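Local coordinates for EmrA (Aquifex aeolicus, PDB 4TKO), which serves as the periplasmic adaptor of a major facilitator superfamily multidrug efflux pump and probably takes part in carrying xenobiotics out of the cell, at residues Phe14-Glu19 with Ser255-Val260; Lys30-Tyr35 with Leu48-Pro53; Thr54-Glu59 with Glu214-Asp219; Thr220-Pro225 with Pro246-Val251. All blocks are in the same frame, centred on the assembly; numbering follows the deposited sequence.

Contact 1 (Phe14-Glu19 with Ser255-Val260); sequences FVKADE and SFYVEV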
loop_
_atom_site.group_PDB
_atom_site.type_symbol
_atom_site.label_atom_id
_atom_site.label_comp_id
_atom_site.label_asym_id
_atom_site.label_seq_id
_atom_site.Cartn_x
_atom_site.Cartn_y
_atom_site.Cartn_z
ATOM N N PHE A 14 47.149 -7.784 -25.743
ATOM C CA PHE A 14 46.152 -8.272 -24.786
ATOM C C PHE A 14 44.886 -7.481 -24.922
ATOM O O PHE A 14 44.915 -6.249 -24.816
ATOM C CB PHE A 14 46.668 -8.171 -23.349
ATOM C CG PHE A 14 48.030 -8.752 -23.176
ATOM C CD1 PHE A 14 49.164 -8.004 -23.493
ATOM C CD2 PHE A 14 48.183 -10.062 -22.751
ATOM C CE1 PHE A 14 50.414 -8.548 -23.367
ATOM C CE2 PHE A 14 49.424 -10.604 -22.617
ATOM C CZ PHE A 14 50.545 -9.851 -22.923
ATOM N N VAL A 15 43.785 -8.184 -25.173
ATOM C CA VAL A 15 42.480 -7.543 -25.113
ATOM C C VAL A 15 42.121 -7.294 -23.638
ATOM O O VAL A 15 42.071 -8.216 -22.801
ATOM C CB VAL A 15 41.401 -8.398 -25.831
ATOM C CG1 VAL A 15 40.045 -7.784 -25.695
ATOM C CG2 VAL A 15 41.738 -8.542 -27.300
ATOM N N LYS A 16 41.874 -6.030 -23.309
ATOM C CA LYS A 16 41.561 -5.661 -21.933
ATOM C C LYS A 16 40.248 -4.893 -21.830
ATOM O O LYS A 16 39.704 -4.430 -22.832
ATOM C CB LYS A 16 42.701 -4.834 -21.331
ATOM C CG LYS A 16 44.051 -5.533 -21.374
ATOM C CD LYS A 16 44.980 -5.035 -20.278
ATOM C CE LYS A 16 44.484 -5.450 -18.901
ATOM N NZ LYS A 16 45.411 -5.008 -17.823
ATOM N N ALA A 17 39.743 -4.767 -20.607
ATOM C CA ALA A 17 38.481 -4.081 -20.359
ATOM C C ALA A 17 38.633 -3.027 -19.268
ATOM O O ALA A 17 38.980 -3.344 -18.130
ATOM C CB ALA A 17 37.398 -5.083 -19.981
ATOM N N ASP A 18 38.372 -1.773 -19.624
ATOM C CA ASP A 18 38.449 -0.675 -18.668
ATOM C C ASP A 18 37.365 -0.785 -17.600
ATOM O O ASP A 18 37.664 -0.933 -16.414
ATOM C CB ASP A 18 38.342 0.674 -19.385
ATOM C CG ASP A 18 39.696 1.295 -19.664
ATOM O OD1 ASP A 18 40.641 1.032 -18.890
ATOM O OD2 ASP A 18 39.814 2.050 -20.653
ATOM N N GLU A 19 36.107 -0.715 -18.023
ATOM C CA GLU A 19 34.991 -0.713 -17.083
ATOM C C GLU A 19 34.138 -1.975 -17.141
ATOM O O GLU A 19 33.339 -2.151 -18.060
ATOM C CB GLU A 19 34.099 0.503 -17.329
ATOM C CG GLU A 19 34.776 1.831 -17.053
ATOM C CD GLU A 19 35.277 1.940 -15.627
ATOM O OE1 GLU A 19 34.672 1.313 -14.731
ATOM O OE2 GLU A 19 36.282 2.647 -15.401
ATOM N N SER A 255 33.678 -0.935 -23.670
ATOM C CA SER A 255 34.789 -0.784 -22.725
ATOM C C SER A 255 36.086 -1.361 -23.271
ATOM O O SER A 255 37.173 -0.922 -22.895
ATOM C CB SER A 255 34.471 -1.460 -21.388
ATOM O OG SER A 255 33.411 -0.799 -20.734
ATOM N N PHE A 256 35.970 -2.351 -24.150
ATOM C CA PHE A 256 37.133 -3.046 -24.681
ATOM C C PHE A 256 38.161 -2.167 -25.420
ATOM O O PHE A 256 37.820 -1.259 -26.209
ATOM C CB PHE A 256 36.685 -4.147 -25.636
ATOM C CG PHE A 256 36.078 -5.337 -24.970
ATOM C CD1 PHE A 256 36.796 -6.070 -24.034
ATOM C CD2 PHE A 256 34.797 -5.755 -25.311
ATOM C CE1 PHE A 256 36.241 -7.204 -23.428
ATOM C CE2 PHE A 256 34.244 -6.889 -24.722
ATOM C CZ PHE A 256 34.969 -7.613 -23.772
ATOM N N TYR A 257 39.429 -2.467 -25.157
ATOM C CA TYR A 257 40.538 -1.914 -25.911
ATOM C C TYR A 257 41.622 -2.961 -26.028
ATOM O O TYR A 257 41.575 -4.009 -25.371
ATOM C CB TYR A 257 41.099 -0.652 -25.266
ATOM C CG TYR A 257 41.708 -0.874 -23.904
ATOM C CD1 TYR A 257 40.900 -1.061 -22.796
ATOM C CD2 TYR A 257 43.088 -0.872 -23.718
ATOM C CE1 TYR A 257 41.431 -1.246 -21.553
ATOM C CE2 TYR A 257 43.633 -1.061 -22.456
ATOM C CZ TYR A 257 42.791 -1.248 -21.378
ATOM O OH TYR A 257 43.284 -1.440 -20.109
ATOM N N VAL A 258 42.599 -2.684 -26.880
ATOM C CA VAL A 258 43.717 -3.595 -27.017
ATOM C C VAL A 258 44.917 -2.950 -26.381
ATOM O O VAL A 258 45.140 -1.736 -26.536
ATOM C CB VAL A 258 43.999 -3.938 -28.477
ATOM C CG1 VAL A 258 45.278 -4.744 -28.591
ATOM C CG2 VAL A 258 42.823 -4.701 -29.055
ATOM N N GLU A 259 45.648 -3.751 -25.614
ATOM C CA GLU A 259 46.863 -3.278 -24.984
ATOM C C GLU A 259 48.035 -3.980 -25.623
ATOM O O GLU A 259 48.095 -5.216 -25.704
ATOM C CB GLU A 259 46.842 -3.516 -23.478
ATOM C CG GLU A 259 48.055 -2.929 -22.742
ATOM C CD GLU A 259 48.383 -3.658 -21.429
ATOM O OE1 GLU A 259 48.790 -2.984 -20.456
ATOM O OE2 GLU A 259 48.246 -4.905 -21.368
ATOM N N VAL A 260 48.970 -3.176 -26.085
ATOM C CA VAL A 260 50.123 -3.696 -26.791
ATOM C C VAL A 260 51.378 -3.341 -26.018
ATOM O O VAL A 260 51.541 -2.196 -25.587
ATOM C CB VAL A 260 50.170 -3.135 -28.222
ATOM C CG1 VAL A 260 51.420 -3.555 -28.923
ATOM C CG2 VAL A 260 48.955 -3.631 -28.990
#

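Contact 2 (Lys30-Tyr35 with Leu48-Pro53); sequences KVIEVY and LAKLDP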
loop_
_atom_site.group_PDB
_atom_site.type_symbol
_atom_site.label_atom_id
_atom_site.label_comp_id
_atom_site.label_asym_id
_atom_site.label_seq_id
_atom_site.Cartn_x
_atom_site.Cartn_y
_atom_site.Cartn_z
ATOM N N LYS A 30 20.854 -20.374 -2.014
ATOM C CA LYS A 30 21.653 -21.448 -2.606
ATOM C C LYS A 30 21.510 -21.423 -4.113
ATOM O O LYS A 30 20.391 -21.518 -4.633
ATOM C CB LYS A 30 21.220 -22.827 -2.071
ATOM C CG LYS A 30 22.101 -23.971 -2.545
ATOM C CD LYS A 30 21.638 -25.333 -2.065
ATOM C CE LYS A 30 22.800 -26.158 -1.534
ATOM N NZ LYS A 30 22.988 -25.890 -0.061
ATOM N N VAL A 31 22.626 -21.287 -4.827
ATOM C CA VAL A 31 22.553 -21.307 -6.285
ATOM C C VAL A 31 22.095 -22.671 -6.757
ATOM O O VAL A 31 22.690 -23.687 -6.389
ATOM C CB VAL A 31 23.898 -21.009 -6.946
ATOM C CG1 VAL A 31 23.748 -21.096 -8.453
ATOM C CG2 VAL A 31 24.406 -19.656 -6.526
ATOM N N ILE A 32 21.054 -22.720 -7.577
ATOM C CA ILE A 32 20.627 -24.024 -8.092
ATOM C C ILE A 32 20.717 -24.185 -9.610
ATOM O O ILE A 32 20.583 -25.293 -10.108
ATOM C CB ILE A 32 19.189 -24.353 -7.668
ATOM C CG1 ILE A 32 18.196 -23.362 -8.264
ATOM C CG2 ILE A 32 19.093 -24.421 -6.173
ATOM C CD1 ILE A 32 16.778 -23.669 -7.886
ATOM N N GLU A 33 20.947 -23.089 -10.327
ATOM C CA GLU A 33 21.042 -23.106 -11.785
ATOM C C GLU A 33 21.938 -21.983 -12.289
ATOM O O GLU A 33 21.862 -20.852 -11.810
ATOM C CB GLU A 33 19.663 -22.979 -12.423
ATOM C CG GLU A 33 18.700 -24.075 -12.057
ATOM C CD GLU A 33 19.082 -25.398 -12.687
ATOM O OE1 GLU A 33 19.982 -25.407 -13.565
ATOM O OE2 GLU A 33 18.484 -26.426 -12.298
ATOM N N VAL A 34 22.782 -22.300 -13.264
ATOM C CA VAL A 34 23.607 -21.295 -13.922
ATOM C C VAL A 34 23.336 -21.295 -15.422
ATOM O O VAL A 34 23.588 -22.277 -16.103
ATOM C CB VAL A 34 25.095 -21.540 -13.665
ATOM C CG1 VAL A 34 25.921 -20.433 -14.290
ATOM C CG2 VAL A 34 25.348 -21.605 -12.177
ATOM N N TYR A 35 22.806 -20.198 -15.933
ATOM C CA TYR A 35 22.359 -20.167 -17.313
ATOM C C TYR A 35 23.413 -19.631 -18.276
ATOM O O TYR A 35 23.310 -19.821 -19.486
ATOM C CB TYR A 35 21.095 -19.323 -17.422
ATOM C CG TYR A 35 19.974 -19.835 -16.559
ATOM C CD1 TYR A 35 19.605 -21.172 -16.592
ATOM C CD2 TYR A 35 19.294 -18.991 -15.693
ATOM C CE1 TYR A 35 18.588 -21.653 -15.792
ATOM C CE2 TYR A 35 18.267 -19.466 -14.895
ATOM C CZ TYR A 35 17.917 -20.794 -14.952
ATOM O OH TYR A 35 16.901 -21.268 -14.155
ATOM N N LEU A 48 20.884 -14.972 -15.708
ATOM C CA LEU A 48 22.242 -15.483 -15.694
ATOM C C LEU A 48 22.317 -16.655 -14.762
ATOM O O LEU A 48 23.048 -17.609 -15.022
ATOM C CB LEU A 48 23.230 -14.402 -15.259
ATOM C CG LEU A 48 23.092 -13.056 -15.978
ATOM C CD1 LEU A 48 24.011 -12.036 -15.365
ATOM C CD2 LEU A 48 23.386 -13.183 -17.472
ATOM N N ALA A 49 21.546 -16.596 -13.678
ATOM C CA ALA A 49 21.590 -17.638 -12.661
ATOM C C ALA A 49 20.384 -17.556 -11.753
ATOM O O ALA A 49 19.638 -16.587 -11.806
ATOM C CB ALA A 49 22.838 -17.522 -11.867
ATOM N N LYS A 50 20.192 -18.557 -10.902
ATOM C CA LYS A 50 18.969 -18.606 -10.120
ATOM C C LYS A 50 19.201 -19.252 -8.766
ATOM O O LYS A 50 19.974 -20.204 -8.652
ATOM C CB LYS A 50 17.891 -19.355 -10.913
ATOM C CG LYS A 50 16.641 -19.699 -10.149
ATOM C CD LYS A 50 16.156 -21.095 -10.541
ATOM C CE LYS A 50 14.637 -21.141 -10.657
ATOM N NZ LYS A 50 14.162 -20.417 -11.874
ATOM N N LEU A 51 18.548 -18.716 -7.737
ATOM C CA LEU A 51 18.628 -19.285 -6.395
ATOM C C LEU A 51 17.407 -20.155 -6.086
ATOM O O LEU A 51 16.353 -20.018 -6.698
ATOM C CB LEU A 51 18.753 -18.183 -5.354
ATOM C CG LEU A 51 19.950 -17.212 -5.451
ATOM C CD1 LEU A 51 19.921 -16.176 -4.332
ATOM C CD2 LEU A 51 21.280 -17.953 -5.438
ATOM N N ASP A 52 17.563 -21.072 -5.145
ATOM C CA ASP A 52 16.442 -21.856 -4.637
ATOM C C ASP A 52 15.491 -20.966 -3.822
ATOM O O ASP A 52 15.884 -20.423 -2.792
ATOM C CB ASP A 52 16.972 -23.006 -3.780
ATOM C CG ASP A 52 15.864 -23.840 -3.148
ATOM O OD1 ASP A 52 14.744 -23.860 -3.702
ATOM O OD2 ASP A 52 16.131 -24.496 -2.107
ATOM N N PRO A 53 14.237 -20.819 -4.268
ATOM C CA PRO A 53 13.350 -19.833 -3.640
ATOM C C PRO A 53 12.429 -20.362 -2.543
ATOM O O PRO A 53 11.677 -19.571 -1.988
ATOM C CB PRO A 53 12.501 -19.366 -4.815
ATOM C CG PRO A 53 12.331 -20.623 -5.622
ATOM C CD PRO A 53 13.587 -21.459 -5.421
#

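Contact 3 (Thr54-Glu59 with Glu214-Asp219); sequences TYYELE and EQKIKD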
loop_
_atom_site.group_PDB
_atom_site.type_symbol
_atom_site.label_atom_id
_atom_site.label_comp_id
_atom_site.label_asym_id
_atom_site.label_seq_id
_atom_site.Cartn_x
_atom_site.Cartn_y
_atom_site.Cartn_z
ATOM N N THR A 54 12.463 -21.656 -2.253
ATOM C CA THR A 54 11.433 -22.245 -1.415
ATOM C C THR A 54 11.264 -21.465 -0.106
ATOM O O THR A 54 10.146 -21.136 0.288
ATOM C CB THR A 54 11.720 -23.741 -1.126
ATOM O OG1 THR A 54 13.072 -23.914 -0.698
ATOM C CG2 THR A 54 11.506 -24.556 -2.376
ATOM N N TYR A 55 12.371 -21.122 0.537
ATOM C CA TYR A 55 12.325 -20.385 1.797
ATOM C C TYR A 55 11.555 -19.073 1.692
ATOM O O TYR A 55 10.690 -18.791 2.509
ATOM C CB TYR A 55 13.734 -20.100 2.285
ATOM C CG TYR A 55 13.801 -19.409 3.625
ATOM C CD1 TYR A 55 13.504 -18.057 3.757
ATOM C CD2 TYR A 55 14.199 -20.104 4.759
ATOM C CE1 TYR A 55 13.579 -17.428 4.990
ATOM C CE2 TYR A 55 14.281 -19.481 5.991
ATOM C CZ TYR A 55 13.970 -18.147 6.099
ATOM O OH TYR A 55 14.050 -17.544 7.327
ATOM N N TYR A 56 11.890 -18.264 0.695
ATOM C CA TYR A 56 11.235 -16.980 0.514
ATOM C C TYR A 56 9.767 -17.170 0.153
ATOM O O TYR A 56 8.934 -16.301 0.434
ATOM C CB TYR A 56 11.955 -16.146 -0.555
ATOM C CG TYR A 56 13.342 -15.717 -0.138
ATOM C CD1 TYR A 56 13.556 -15.074 1.068
ATOM C CD2 TYR A 56 14.454 -15.996 -0.933
ATOM C CE1 TYR A 56 14.829 -14.696 1.468
ATOM C CE2 TYR A 56 15.737 -15.613 -0.538
ATOM C CZ TYR A 56 15.914 -14.958 0.660
ATOM O OH TYR A 56 17.173 -14.578 1.058
ATOM N N GLU A 57 9.451 -18.304 -0.463
ATOM C CA GLU A 57 8.072 -18.586 -0.842
ATOM C C GLU A 57 7.257 -19.074 0.346
ATOM O O GLU A 57 6.066 -18.797 0.449
ATOM C CB GLU A 57 8.028 -19.596 -1.975
ATOM C CG GLU A 57 8.346 -18.962 -3.305
ATOM C CD GLU A 57 8.373 -19.952 -4.455
ATOM O OE1 GLU A 57 8.743 -21.127 -4.228
ATOM O OE2 GLU A 57 8.024 -19.546 -5.589
ATOM N N LEU A 58 7.905 -19.793 1.245
ATOM C CA LEU A 58 7.271 -20.166 2.494
ATOM C C LEU A 58 6.971 -18.904 3.290
ATOM O O LEU A 58 5.848 -18.693 3.745
ATOM C CB LEU A 58 8.162 -21.112 3.304
ATOM C CG LEU A 58 7.545 -21.566 4.629
ATOM C CD1 LEU A 58 6.466 -22.624 4.402
ATOM C CD2 LEU A 58 8.599 -22.051 5.610
ATOM N N GLU A 59 7.989 -18.066 3.442
ATOM C CA GLU A 59 7.872 -16.802 4.157
ATOM C C GLU A 59 6.680 -15.992 3.662
ATOM O O GLU A 59 5.957 -15.406 4.454
ATOM C CB GLU A 59 9.159 -15.989 4.013
ATOM C CG GLU A 59 9.140 -14.633 4.703
ATOM C CD GLU A 59 10.318 -13.748 4.293
ATOM O OE1 GLU A 59 10.391 -13.367 3.101
ATOM O OE2 GLU A 59 11.172 -13.438 5.156
ATOM N N GLU A 214 7.299 -10.994 -2.078
ATOM C CA GLU A 214 7.260 -11.292 -3.503
ATOM C C GLU A 214 8.469 -10.695 -4.201
ATOM O O GLU A 214 8.883 -11.187 -5.251
ATOM C CB GLU A 214 5.965 -10.784 -4.146
ATOM C CG GLU A 214 4.824 -11.802 -4.095
ATOM C CD GLU A 214 3.435 -11.160 -3.965
ATOM O OE1 GLU A 214 3.345 -9.933 -3.717
ATOM O OE2 GLU A 214 2.427 -11.892 -4.110
ATOM N N GLN A 215 9.047 -9.644 -3.621
ATOM C CA GLN A 215 10.244 -9.064 -4.216
ATOM C C GLN A 215 11.409 -9.999 -4.002
ATOM O O GLN A 215 12.137 -10.315 -4.939
ATOM C CB GLN A 215 10.563 -7.689 -3.644
ATOM C CG GLN A 215 10.296 -6.570 -4.638
ATOM C CD GLN A 215 11.005 -6.783 -5.961
ATOM O OE1 GLN A 215 12.168 -7.167 -5.986
ATOM N NE2 GLN A 215 10.301 -6.540 -7.070
ATOM N N LYS A 216 11.572 -10.460 -2.767
ATOM C CA LYS A 216 12.663 -11.363 -2.446
ATOM C C LYS A 216 12.606 -12.588 -3.372
ATOM O O LYS A 216 13.634 -13.066 -3.847
ATOM C CB LYS A 216 12.614 -11.773 -0.971
ATOM C CG LYS A 216 12.667 -10.596 -0.013
ATOM C CD LYS A 216 12.815 -11.018 1.444
ATOM C CE LYS A 216 12.720 -9.790 2.349
ATOM N NZ LYS A 216 12.264 -10.099 3.742
ATOM N N ILE A 217 11.395 -13.062 -3.654
ATOM C CA ILE A 217 11.215 -14.210 -4.511
ATOM C C ILE A 217 11.663 -13.878 -5.932
ATOM O O ILE A 217 12.366 -14.654 -6.571
ATOM C CB ILE A 217 9.747 -14.685 -4.511
ATOM C CG1 ILE A 217 9.387 -15.278 -3.153
ATOM C CG2 ILE A 217 9.512 -15.726 -5.598
ATOM C CD1 ILE A 217 7.907 -15.378 -2.914
ATOM N N LYS A 218 11.256 -12.721 -6.421
ATOM C CA LYS A 218 11.650 -12.275 -7.749
ATOM C C LYS A 218 13.172 -12.034 -7.829
ATOM O O LYS A 218 13.790 -12.242 -8.874
ATOM C CB LYS A 218 10.863 -11.005 -8.122
ATOM C CG LYS A 218 11.246 -10.381 -9.453
ATOM C CD LYS A 218 10.313 -9.235 -9.815
ATOM C CE LYS A 218 10.979 -8.265 -10.782
ATOM N NZ LYS A 218 12.196 -7.624 -10.189
ATOM N N ASP A 219 13.774 -11.618 -6.719
ATOM C CA ASP A 219 15.207 -11.342 -6.690
ATOM C C ASP A 219 16.073 -12.598 -6.674
ATOM O O ASP A 219 17.315 -12.506 -6.642
ATOM C CB ASP A 219 15.569 -10.478 -5.475
ATOM C CG ASP A 219 15.130 -9.034 -5.631
ATOM O OD1 ASP A 219 15.134 -8.527 -6.789
ATOM O OD2 ASP A 219 14.780 -8.419 -4.584
#

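Contact 4 (Thr220-Pro225 with Pro246-Val251); sequences TVLIAP and PAFALV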
loop_
_atom_site.group_PDB
_atom_site.type_symbol
_atom_site.label_atom_id
_atom_site.label_comp_id
_atom_site.label_asym_id
_atom_site.label_seq_id
_atom_site.Cartn_x
_atom_site.Cartn_y
_atom_site.Cartn_z
ATOM N N THR A 220 15.436 -13.765 -6.682
ATOM C CA THR A 220 16.202 -15.003 -6.668
ATOM C C THR A 220 16.684 -15.318 -8.075
ATOM O O THR A 220 17.538 -16.184 -8.260
ATOM C CB THR A 220 15.408 -16.189 -6.107
ATOM O OG1 THR A 220 14.189 -16.342 -6.838
ATOM C CG2 THR A 220 15.094 -15.981 -4.631
ATOM N N VAL A 221 16.162 -14.605 -9.068
ATOM C CA VAL A 221 16.734 -14.728 -10.393
ATOM C C VAL A 221 17.607 -13.532 -10.727
ATOM O O VAL A 221 17.143 -12.407 -10.821
ATOM C CB VAL A 221 15.664 -14.889 -11.484
ATOM C CG1 VAL A 221 16.342 -15.039 -12.840
ATOM C CG2 VAL A 221 14.796 -16.109 -11.208
ATOM N N LEU A 222 18.889 -13.798 -10.900
ATOM C CA LEU A 222 19.850 -12.794 -11.321
ATOM C C LEU A 222 19.728 -12.434 -12.805
ATOM O O LEU A 222 20.136 -13.210 -13.664
ATOM C CB LEU A 222 21.260 -13.307 -11.021
ATOM C CG LEU A 222 22.407 -12.385 -11.399
ATOM C CD1 LEU A 222 22.175 -10.981 -10.847
ATOM C CD2 LEU A 222 23.697 -12.948 -10.876
ATOM N N ILE A 223 19.188 -11.261 -13.120
ATOM C CA ILE A 223 19.067 -10.885 -14.528
ATOM C C ILE A 223 20.074 -9.802 -14.868
ATOM O O ILE A 223 20.517 -9.071 -13.986
ATOM C CB ILE A 223 17.643 -10.404 -14.901
ATOM C CG1 ILE A 223 17.382 -8.994 -14.397
ATOM C CG2 ILE A 223 16.596 -11.358 -14.366
ATOM C CD1 ILE A 223 16.047 -8.451 -14.845
ATOM N N ALA A 224 20.437 -9.712 -16.148
ATOM C CA ALA A 224 21.489 -8.796 -16.589
ATOM C C ALA A 224 20.982 -7.364 -16.730
ATOM O O ALA A 224 19.965 -7.121 -17.380
ATOM C CB ALA A 224 22.086 -9.272 -17.897
ATOM N N PRO A 225 21.697 -6.412 -16.106
ATOM C CA PRO A 225 21.348 -4.984 -16.041
ATOM C C PRO A 225 21.626 -4.228 -17.335
ATOM O O PRO A 225 21.084 -3.144 -17.559
ATOM C CB PRO A 225 22.240 -4.458 -14.921
ATOM C CG PRO A 225 23.457 -5.354 -14.972
ATOM C CD PRO A 225 22.930 -6.717 -15.354
ATOM N N PRO A 246 29.414 -10.831 -5.241
ATOM C CA PRO A 246 29.654 -10.931 -6.683
ATOM C C PRO A 246 29.462 -12.349 -7.242
ATOM O O PRO A 246 30.057 -13.318 -6.765
ATOM C CB PRO A 246 31.114 -10.495 -6.818
ATOM C CG PRO A 246 31.364 -9.641 -5.629
ATOM C CD PRO A 246 30.591 -10.306 -4.530
ATOM N N ALA A 247 28.630 -12.448 -8.271
ATOM C CA ALA A 247 28.338 -13.702 -8.945
ATOM C C ALA A 247 28.994 -13.744 -10.336
ATOM O O ALA A 247 29.595 -14.752 -10.703
ATOM C CB ALA A 247 26.823 -13.898 -9.054
ATOM N N PHE A 248 28.842 -12.664 -11.108
ATOM C CA PHE A 248 29.529 -12.514 -12.391
ATOM C C PHE A 248 30.169 -11.152 -12.506
ATOM O O PHE A 248 29.846 -10.222 -11.754
ATOM C CB PHE A 248 28.583 -12.691 -13.589
ATOM C CG PHE A 248 27.798 -13.967 -13.572
ATOM C CD1 PHE A 248 26.679 -14.097 -12.762
ATOM C CD2 PHE A 248 28.165 -15.026 -14.378
ATOM C CE1 PHE A 248 25.960 -15.270 -12.748
ATOM C CE2 PHE A 248 27.448 -16.205 -14.367
ATOM C CZ PHE A 248 26.342 -16.327 -13.560
ATOM N N ALA A 249 31.069 -11.036 -13.474
ATOM C CA ALA A 249 31.497 -9.734 -13.956
ATOM C C ALA A 249 30.997 -9.528 -15.397
ATOM O O ALA A 249 31.148 -10.401 -16.242
ATOM C CB ALA A 249 32.984 -9.619 -13.881
ATOM N N LEU A 250 30.382 -8.382 -15.658
ATOM C CA LEU A 250 29.862 -8.087 -16.981
ATOM C C LEU A 250 30.613 -6.928 -17.594
ATOM O O LEU A 250 30.803 -5.899 -16.954
ATOM C CB LEU A 250 28.383 -7.755 -16.928
ATOM C CG LEU A 250 27.611 -8.153 -18.180
ATOM C CD1 LEU A 250 27.754 -9.635 -18.416
ATOM C CD2 LEU A 250 26.157 -7.782 -18.021
ATOM N N VAL A 251 31.039 -7.105 -18.839
ATOM C CA VAL A 251 31.795 -6.086 -19.539
ATOM C C VAL A 251 30.920 -5.408 -20.582
ATOM O O VAL A 251 30.250 -6.060 -21.385
ATOM C CB VAL A 251 33.044 -6.686 -20.218
ATOM C CG1 VAL A 251 33.721 -5.661 -21.155
ATOM C CG2 VAL A 251 34.008 -7.185 -19.163
#

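Contact 1 (Phe14-Glu19 with Ser255-Val260)
Four backbone hydrogen bonds join F14-A17 to F256-V260 as antiparallel strands. F14 and E259 form one hydrogen-bonded pair, with F14 N to E259 O and E259 N to F14 O both at 2.7 Å. K16 and Y257 form the next, its bonds almost straight, K16 N reaching Y257 O nearly along the C=O axis at 2.9 Å. On the face that carries these residues, K16 CB lies over the Y257 ring in a CH-pi contact, 4.0 Å from the ring centroid. The Y257 ring is set there by a chi1 of 64°, the crowded position between backbone N and carbonyl carbon. K16 and E259 run side by side, and the aliphatic part of the lysine, at CD, packs against E259 OE2 at 3.4 Å; NZ stays beyond salt-bridge distance. The other face is apolar: V15 CG1 meets F256 CD1 at 4.0 Å, and A17 CB lies near F256 CE1. Further out, K325 forms a salt bridge with D18 OD2 and a cation-pi contact with Y257. The contact joins strand 7-24 to strand 256-263, itself paired with 321-330, consistent with the AaeA-like beta-barrel of membrane fusion proteins, while V251 of strand 246-251 packs on A17 and F256.

Contact 2 (Lys30-Tyr35 with Leu48-Pro53)
A classic beta bulge interrupts the antiparallel pairing of K30-V34 with L48-L51, within the region assigned to a barrel-sandwich hybrid, the lipoyl-like part of membrane fusion proteins. I32 and E33 both face K50: I32 N donates to K50 O at 2.9 Å, whereas the bond from E33 N to the same oxygen is weak. The extra residue moves the register by one between the V31-L51 and E33-K50 pairs, and it changes how the side chains lie. I32 has CG1 in the crowded position between backbone N and carbonyl carbon (chi1 64°), so its two branches part. CD1 crosses K50 obliquely and touches CD at 3.7 Å, while CG2 packs on D52 CB at 3.5 Å. From the other flank Y35 crosses the same lysine at a slant, its OH also 3.7 Å from K50 CD, so the bent K50 chain passes between the isoleucine and the tyrosine. The side chains of V31 and L51, a non-hydrogen-bonded pair, diverge from each other at their bases, yet L51 CD2 turns back to meet V31 CG2. This apolar pair also touches V241 of strand 240-241. Beyond the bulge, D52 N bonds to K30 O, just before the helix that starts at T54. At the other end Y35 N donates to L48 O at 2.8 Å from about 40° above the carbonyl plane.

Contact 3 (Thr54-Glu59 with Glu214-Asp219)
Two antiparallel helices meet here at the base of the helical hairpin characteristic of membrane fusion proteins: T54-E59 opens its first arm and E214-K218 ends the returning one. Their axes run at 166° to each other and come within 8.8 Å. The close packing centres on I217, whose CG1 is anti to its carbonyl carbon (chi1 -69°). That branch reaches across to the first helix, with CG1 against Y56 CB at 3.8 Å and CD1 at 3.6 Å from both Y56 O and E57 CG. Next to it K216 CB sits over one face of the Y56 ring, offset toward the rim, in a CH-pi contact 4.3 Å from the centroid. The K216 chain crosses the tyrosine at about a right angle. The ring is held further by its hydroxyl, which hydrogen-bonds to S28 O, and by packing on V27 and T220. The looser side is polar. No hydrogen bond links the two segments, and the extended chains of K216 and E59 cross near their ends in a long salt bridge, with neither carboxylate oxygen distinctly favoured. K216 NZ lies 3.8 Å from E59 OE2, and K216 CD is equally far from E59 OE1.

Contact 4 (Thr220-Pro225 with Pro246-Val251)
With its CG anti to the backbone N (chi1 180°) and chi2 at 50°, L222 extends CD2 toward strand 246-251. In F248 the CG is instead anti to the carbonyl carbon (chi1 -54°), which presents the edge of its ring to that methyl. L222 CD2 therefore lies near the ring plane, 3.7 Å from F248 CD1, and the two side chains cross obliquely. The same methyl also meets A247 CB at 3.7 Å. A247 and F248 can both be directed at L222 because they form a classic beta bulge opposite L23 of strand 7-24. Farther along, L250 CD2 touches A224 CB and P225 CD, both at a looser 4.3 Å. The nearest CA atoms, of A224 and L250, are 8.4 Å apart, so the two segments meet through side chains and not as paired strands. Strand 221-223 instead pairs with strand 47-51, while strand 246-251 lies between strands 7-24 and 228-233 of another sheet. F25 and I235 add to the apolar surroundings, and F248 also packs on L48 and A49. With no hydrogen bond or charge between them, the segments meet through methyl and ring carbons, buried except at exposed P225, as expected for the hydrophobic interior between two sheets.

Overall arrangement
From the N terminus, strand 7-24 supplies the first half of contact 1, which closes only when the chain returns as strand 256-263; the other three contacts all fall within that span and follow one another in series. Contact 2 closes a short hairpin-like loop. The chain then enters helix 54-68, and contact 3 closes the long helical excursion at its base. Contact 4 follows at once, linking strand 221-223 to strand 246-251. T220 O and L222 O meet L51 N and L48 N in probable hydrogen bonds, joining contacts 2 and 4. Contact 4 also touches contact 3 and contact 1, whose centres are about 39 Å apart.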